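Local coordinates for minor structural protein 4 (Lactococcus phage Tuc2009, PDB 5E7T) that is a structural component of the phage particle, probably part of the tail baseplate, with a domain of the baseplate upper protein immunoglobulin-like family, at residues Y22-I27 with N84-M89; N5-H10 with R56-V61. All blocks are in the same frame, centred on the assembly; numbering follows the deposited sequence.

Contact 1: residues Y22-I27 with N84-M89; sequences YYKNSI and NGTEIM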
loop_
_atom_site.group_PDB
_atom_site.type_symbol
_atom_site.label_atom_id
_atom_site.label_comp_id
_atom_site.label_asym_id
_atom_site.label_seq_id
_atom_site.Cartn_x
_atom_site.Cartn_y
_atom_site.Cartn_z
ATOM N N TYR A 22 26.937 -23.426 -5.118
ATOM C CA TYR A 22 27.896 -24.362 -4.569
ATOM C C TYR A 22 28.883 -23.572 -3.689
ATOM O O TYR A 22 29.337 -22.488 -4.067
ATOM C CB TYR A 22 28.636 -25.104 -5.710
ATOM C CG TYR A 22 29.816 -25.928 -5.219
ATOM C CD1 TYR A 22 31.077 -25.357 -5.066
ATOM C CD2 TYR A 22 29.670 -27.278 -4.912
ATOM C CE1 TYR A 22 32.159 -26.102 -4.595
ATOM C CE2 TYR A 22 30.747 -28.037 -4.460
ATOM C CZ TYR A 22 31.986 -27.441 -4.284
ATOM O OH TYR A 22 33.051 -28.169 -3.816
ATOM N N TYR A 23 29.248 -24.140 -2.542
ATOM C CA TYR A 23 30.190 -23.530 -1.607
ATOM C C TYR A 23 30.746 -24.539 -0.608
ATOM O O TYR A 23 30.059 -25.499 -0.226
ATOM C CB TYR A 23 29.587 -22.314 -0.893
ATOM C CG TYR A 23 28.245 -22.569 -0.249
ATOM C CD1 TYR A 23 27.062 -22.348 -0.945
ATOM C CD2 TYR A 23 28.155 -23.010 1.066
ATOM C CE1 TYR A 23 25.825 -22.604 -0.364
ATOM C CE2 TYR A 23 26.920 -23.267 1.658
ATOM C CZ TYR A 23 25.757 -23.038 0.947
ATOM O OH TYR A 23 24.541 -23.258 1.546
ATOM N N LYS A 24 32.010 -24.321 -0.213
ATOM C CA LYS A 24 32.754 -25.150 0.720
ATOM C C LYS A 24 32.902 -24.456 2.065
ATOM O O LYS A 24 33.112 -23.242 2.118
ATOM C CB LYS A 24 34.161 -25.358 0.164
ATOM C CG LYS A 24 34.352 -26.652 -0.563
ATOM C CD LYS A 24 35.548 -26.625 -1.487
ATOM C CE LYS A 24 36.895 -26.701 -0.832
ATOM N NZ LYS A 24 37.827 -27.540 -1.630
ATOM N N ASN A 25 32.909 -25.248 3.146
ATOM C CA ASN A 25 33.198 -24.827 4.529
ATOM C C ASN A 25 32.267 -23.751 5.122
ATOM O O ASN A 25 32.692 -22.989 6.005
ATOM C CB ASN A 25 34.669 -24.404 4.700
ATOM C CG ASN A 25 35.628 -25.545 4.551
ATOM O OD1 ASN A 25 35.613 -26.506 5.322
ATOM N ND2 ASN A 25 36.499 -25.449 3.573
ATOM N N SER A 26 30.974 -23.782 4.742
ATOM C CA SER A 26 29.921 -22.966 5.363
ATOM C C SER A 26 29.793 -23.457 6.847
ATOM O O SER A 26 30.335 -24.515 7.170
ATOM C CB SER A 26 28.603 -23.185 4.636
ATOM O OG SER A 26 28.362 -24.569 4.425
ATOM N N ILE A 27 29.121 -22.701 7.739
ATOM C CA ILE A 27 29.030 -23.054 9.166
ATOM C C ILE A 27 28.426 -24.440 9.374
ATOM O O ILE A 27 27.342 -24.709 8.881
ATOM C CB ILE A 27 28.345 -21.961 10.053
ATOM C CG1 ILE A 27 26.969 -21.515 9.526
ATOM C CG2 ILE A 27 29.285 -20.762 10.239
ATOM C CD1 ILE A 27 25.977 -21.315 10.569
ATOM N N ASN A 84 28.008 -32.949 1.263
ATOM C CA ASN A 84 29.025 -33.994 1.123
ATOM C C ASN A 84 30.283 -33.510 1.824
ATOM O O ASN A 84 31.089 -32.771 1.253
ATOM C CB ASN A 84 29.288 -34.344 -0.347
ATOM C CG ASN A 84 30.443 -35.297 -0.582
ATOM O OD1 ASN A 84 30.661 -36.277 0.150
ATOM N ND2 ASN A 84 31.216 -35.013 -1.616
ATOM N N GLY A 85 30.397 -33.872 3.092
ATOM C CA GLY A 85 31.496 -33.438 3.934
ATOM C C GLY A 85 31.466 -31.942 4.157
ATOM O O GLY A 85 30.585 -31.408 4.855
ATOM N N THR A 86 32.397 -31.274 3.461
ATOM C CA THR A 86 32.747 -29.851 3.450
ATOM C C THR A 86 31.982 -29.074 2.362
ATOM O O THR A 86 31.860 -27.847 2.449
ATOM C CB THR A 86 34.271 -29.839 3.202
ATOM O OG1 THR A 86 34.942 -29.137 4.233
ATOM C CG2 THR A 86 34.679 -29.336 1.833
ATOM N N GLU A 87 31.519 -29.803 1.307
ATOM C CA GLU A 87 30.859 -29.282 0.116
ATOM C C GLU A 87 29.386 -29.236 0.273
ATOM O O GLU A 87 28.791 -30.201 0.737
ATOM C CB GLU A 87 31.141 -30.183 -1.083
ATOM C CG GLU A 87 32.566 -30.211 -1.568
ATOM C CD GLU A 87 32.731 -31.228 -2.673
ATOM O OE1 GLU A 87 32.912 -32.422 -2.349
ATOM O OE2 GLU A 87 32.585 -30.850 -3.858
ATOM N N ILE A 88 28.780 -28.148 -0.198
ATOM C CA ILE A 88 27.340 -27.971 -0.221
ATOM C C ILE A 88 26.885 -27.473 -1.563
ATOM O O ILE A 88 27.481 -26.566 -2.138
ATOM C CB ILE A 88 26.783 -27.121 0.953
ATOM C CG1 ILE A 88 26.581 -28.020 2.149
ATOM C CG2 ILE A 88 25.440 -26.468 0.591
ATOM C CD1 ILE A 88 26.130 -27.392 3.237
ATOM N N MET A 89 25.818 -28.084 -2.054
ATOM C CA MET A 89 25.135 -27.672 -3.255
ATOM C C MET A 89 23.761 -27.298 -2.754
ATOM O O MET A 89 23.080 -28.117 -2.120
ATOM C CB MET A 89 25.094 -28.784 -4.270
ATOM C CG MET A 89 25.012 -28.267 -5.636
ATOM S SD MET A 89 25.328 -29.592 -6.787
ATOM C CE MET A 89 27.161 -29.716 -6.647
HETATM O O HOH W 1 29.947 -26.024 2.777
#

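Contact 2: residues N5-H10 with R56-V61; sequences NVVIEH and RNKINV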
loop_
_atom_site.group_PDB
_atom_site.type_symbol
_atom_site.label_atom_id
_atom_site.label_comp_id
_atom_site.label_asym_id
_atom_site.label_seq_id
_atom_site.Cartn_x
_atom_site.Cartn_y
_atom_site.Cartn_z
ATOM N N ASN A 5 21.441 -35.261 -12.165
ATOM C CA ASN A 5 20.086 -34.783 -11.996
ATOM C C ASN A 5 19.635 -34.839 -10.566
ATOM O O ASN A 5 19.698 -35.905 -9.936
ATOM C CB ASN A 5 19.156 -35.607 -12.873
ATOM C CG ASN A 5 19.334 -35.338 -14.342
ATOM O OD1 ASN A 5 18.763 -34.398 -14.886
ATOM N ND2 ASN A 5 20.131 -36.147 -15.025
ATOM N N VAL A 6 19.158 -33.689 -10.053
ATOM C CA VAL A 6 18.601 -33.607 -8.702
ATOM C C VAL A 6 17.106 -33.345 -8.825
ATOM O O VAL A 6 16.708 -32.370 -9.463
ATOM C CB VAL A 6 19.315 -32.598 -7.757
ATOM C CG1 VAL A 6 18.585 -32.487 -6.422
ATOM C CG2 VAL A 6 20.765 -32.990 -7.529
ATOM N N VAL A 7 16.292 -34.218 -8.226
ATOM C CA VAL A 7 14.836 -34.127 -8.229
ATOM C C VAL A 7 14.330 -33.350 -7.014
ATOM O O VAL A 7 14.684 -33.679 -5.881
ATOM C CB VAL A 7 14.191 -35.529 -8.284
ATOM C CG1 VAL A 7 12.680 -35.432 -8.155
ATOM C CG2 VAL A 7 14.562 -36.251 -9.571
ATOM N N ILE A 8 13.465 -32.355 -7.247
ATOM C CA ILE A 8 12.839 -31.562 -6.196
ATOM C C ILE A 8 11.340 -31.679 -6.354
ATOM O O ILE A 8 10.775 -31.199 -7.344
ATOM C CB ILE A 8 13.310 -30.092 -6.151
ATOM C CG1 ILE A 8 14.800 -30.008 -5.841
ATOM C CG2 ILE A 8 12.506 -29.312 -5.113
ATOM C CD1 ILE A 8 15.400 -28.737 -6.223
ATOM N N GLU A 9 10.711 -32.343 -5.374
ATOM C CA GLU A 9 9.280 -32.564 -5.256
ATOM C C GLU A 9 8.695 -31.432 -4.446
ATOM O O GLU A 9 9.210 -31.134 -3.370
ATOM C CB GLU A 9 9.023 -33.897 -4.555
ATOM C CG GLU A 9 9.185 -35.107 -5.454
ATOM C CD GLU A 9 8.946 -36.442 -4.779
ATOM O OE1 GLU A 9 8.269 -36.484 -3.720
ATOM O OE2 GLU A 9 9.439 -37.455 -5.327
ATOM N N HIS A 10 7.631 -30.802 -4.943
ATOM C CA HIS A 10 7.005 -29.657 -4.272
ATOM C C HIS A 10 5.464 -29.711 -4.213
ATOM O O HIS A 10 4.847 -30.656 -4.714
ATOM C CB HIS A 10 7.471 -28.362 -4.942
ATOM C CG HIS A 10 7.063 -28.293 -6.381
ATOM N ND1 HIS A 10 7.782 -28.937 -7.368
ATOM C CD2 HIS A 10 5.985 -27.711 -6.937
ATOM C CE1 HIS A 10 7.120 -28.722 -8.485
ATOM N NE2 HIS A 10 6.026 -28.001 -8.270
ATOM N N ARG A 56 4.062 -32.521 -12.948
ATOM C CA ARG A 56 3.278 -32.132 -11.784
ATOM C C ARG A 56 3.982 -32.473 -10.484
ATOM O O ARG A 56 4.304 -33.627 -10.255
ATOM C CB ARG A 56 1.860 -32.726 -11.848
ATOM C CG ARG A 56 1.029 -32.469 -10.612
ATOM C CD ARG A 56 -0.344 -33.056 -10.700
ATOM N NE ARG A 56 -1.149 -32.591 -9.573
ATOM C CZ ARG A 56 -1.732 -33.384 -8.684
ATOM N NH1 ARG A 56 -1.625 -34.702 -8.789
ATOM N NH2 ARG A 56 -2.441 -32.866 -7.690
ATOM N N ASN A 57 4.268 -31.468 -9.670
ATOM C CA ASN A 57 4.891 -31.642 -8.366
ATOM C C ASN A 57 6.358 -32.075 -8.371
ATOM O O ASN A 57 6.909 -32.199 -7.284
ATOM C CB ASN A 57 4.078 -32.618 -7.494
ATOM C CG ASN A 57 2.637 -32.257 -7.248
ATOM O OD1 ASN A 57 2.282 -31.095 -7.043
ATOM N ND2 ASN A 57 1.791 -33.276 -7.155
ATOM N N LYS A 58 7.002 -32.300 -9.539
ATOM C CA LYS A 58 8.413 -32.724 -9.599
ATOM C C LYS A 58 9.248 -31.918 -10.596
ATOM O O LYS A 58 9.054 -32.028 -11.823
ATOM C CB LYS A 58 8.550 -34.226 -9.944
ATOM C CG LYS A 58 7.874 -35.189 -9.008
ATOM C CD LYS A 58 8.115 -36.636 -9.391
ATOM C CE LYS A 58 9.465 -37.136 -8.963
ATOM N NZ LYS A 58 9.686 -38.549 -9.360
ATOM N N ILE A 59 10.235 -31.157 -10.055
ATOM C CA ILE A 59 11.240 -30.344 -10.787
ATOM C C ILE A 59 12.458 -31.242 -10.954
ATOM O O ILE A 59 12.852 -31.907 -10.000
ATOM C CB ILE A 59 11.659 -29.049 -10.000
ATOM C CG1 ILE A 59 10.442 -28.215 -9.527
ATOM C CG2 ILE A 59 12.664 -28.190 -10.800
ATOM C CD1 ILE A 59 10.772 -27.003 -8.666
ATOM N N ASN A 60 13.061 -31.260 -12.137
ATOM C CA ASN A 60 14.273 -32.034 -12.354
ATOM C C ASN A 60 15.333 -31.014 -12.687
ATOM O O ASN A 60 15.242 -30.324 -13.722
ATOM C CB ASN A 60 14.103 -33.064 -13.456
ATOM C CG ASN A 60 15.403 -33.659 -13.909
ATOM O OD1 ASN A 60 16.131 -33.085 -14.717
ATOM N ND2 ASN A 60 15.729 -34.819 -13.401
ATOM N N VAL A 61 16.323 -30.892 -11.784
ATOM C CA VAL A 61 17.416 -29.941 -11.908
ATOM C C VAL A 61 18.610 -30.647 -12.538
ATOM O O VAL A 61 19.278 -31.435 -11.873
ATOM C CB VAL A 61 17.746 -29.306 -10.539
ATOM C CG1 VAL A 61 18.763 -28.185 -10.690
ATOM C CG2 VAL A 61 16.489 -28.803 -9.838
#

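Contact 1: residues Y22-I27 with N84-M89
The Tyr22 ring meets Glu87 at its hydroxyl edge, where OE2 lies close to the ring plane, while CE of Met89 approaches the ring obliquely at CD2 (3.9 Å). Tyr22 OH donates to Glu87 OE2 (2.7 Å), reaching that oxygen on its anti side, with the ring and the carboxylate turned 77° against each other. CG sits anti to the backbone N (chi1 170°), and the far end of the ring comes nearer the partner strand, bringing OH to Glu87. On the other side of the sheet, one face of the Tyr23 ring is covered by CB of Ile88, and Ile88 CG2 comes within 3.5 Å of Tyr23 CZ; Ser26 OG lies at the edge of the same ring, in its plane. Tyr23 OH bonds to the backbone of another protein in the assembly.

The backbones run antiparallel, with Tyr23 and Ile88 as the hydrogen-bonded pair. This joins strand 17-24 to strand 87-94 just where the latter leaves a tight hairpin: Asn84 to Glu87 form a type II' turn back to strand 79-84, with Gly85 supplying the positive phi that its second position requires.

Lys24 lays CG against Thr86 CG2 (3.6 Å), and its NZ bonds to Ser277 O of the Minor structural protein 5 chain. Beyond Lys24 one more backbone bond, Asn25 N to Thr86 O (2.9 Å), is joined by side-chain bonds. Thr86 OG1 donates to Asn25 OD1 (2.9 Å) from well above the carbonyl plane; ND2 of Asn25 turns to Glu43. One water gives its hydrogens to Tyr23 O and Thr86 O and accepts from Ser26 OG (2.7 Å).

Contact 2: residues N5-H10 with R56-V61
Val6 and Val61 bond both ways, Val6 N to Val61 O (2.9 Å) and Val61 N to Val6 O (2.8 Å), and Ile8 and Ile59 repeat the exchange. His10 N closes the series on Asn57 O (2.8 Å), an oxygen that also receives a CA-H contact from Glu9 CA; five backbone N-H groups are thus satisfied across the pair. The intervening Val7 and Glu9 turn their backbone bonds outward to strand 98-103.

Glu9 and Lys58 lie side by side, pointing the same way, yet Glu9 OE2 and Lys58 NZ stand 4.2 Å apart, beyond a salt bridge. Lys58 NZ instead forms a salt bridge with Asp273 OD1 of the Minor structural protein 5 chain and a hydrogen bond to Tyr102 OH; Glu9 OE2 shares that hydroxyl.

The His10 ring lies over Asn57, whose CA makes a CH-pi contact 3.9 Å from the ring centroid. Ile59 CG1 approaches the ring obliquely, 3.5 Å from His10 ND1 and equally near CE1.

Ile8 CD1 meets Val61 CG2 on the face that packs on Phe91 and Ile93 of strand 87-94, a packing of non-neighbouring strands face to face that is consistent with the immunoglobulin-like sandwich of its family.

How the contacts relate
Both contacts are antiparallel strand pairs of one sheet, their centres about 22 Å apart and their nearest atoms about 6 Å apart without touching. Contact 2 is buried, its centre about 7 Å from that of the chain; contact 1, its centre about 15 Å out, is partly buried. Both reach other chains, contact 1 through more residues. Their chemistry follows: in contact 2 a regular backbone ladder carries aliphatic side chains on its inner face and charged and polar ones on the other, whereas contact 1 mixes two tyrosines with a turn, a water and polar side chains. Strand 4-10 precedes strand 17-24 in the chain, and strand 87-94, paired in contact 1, also faces contact 2 farther along.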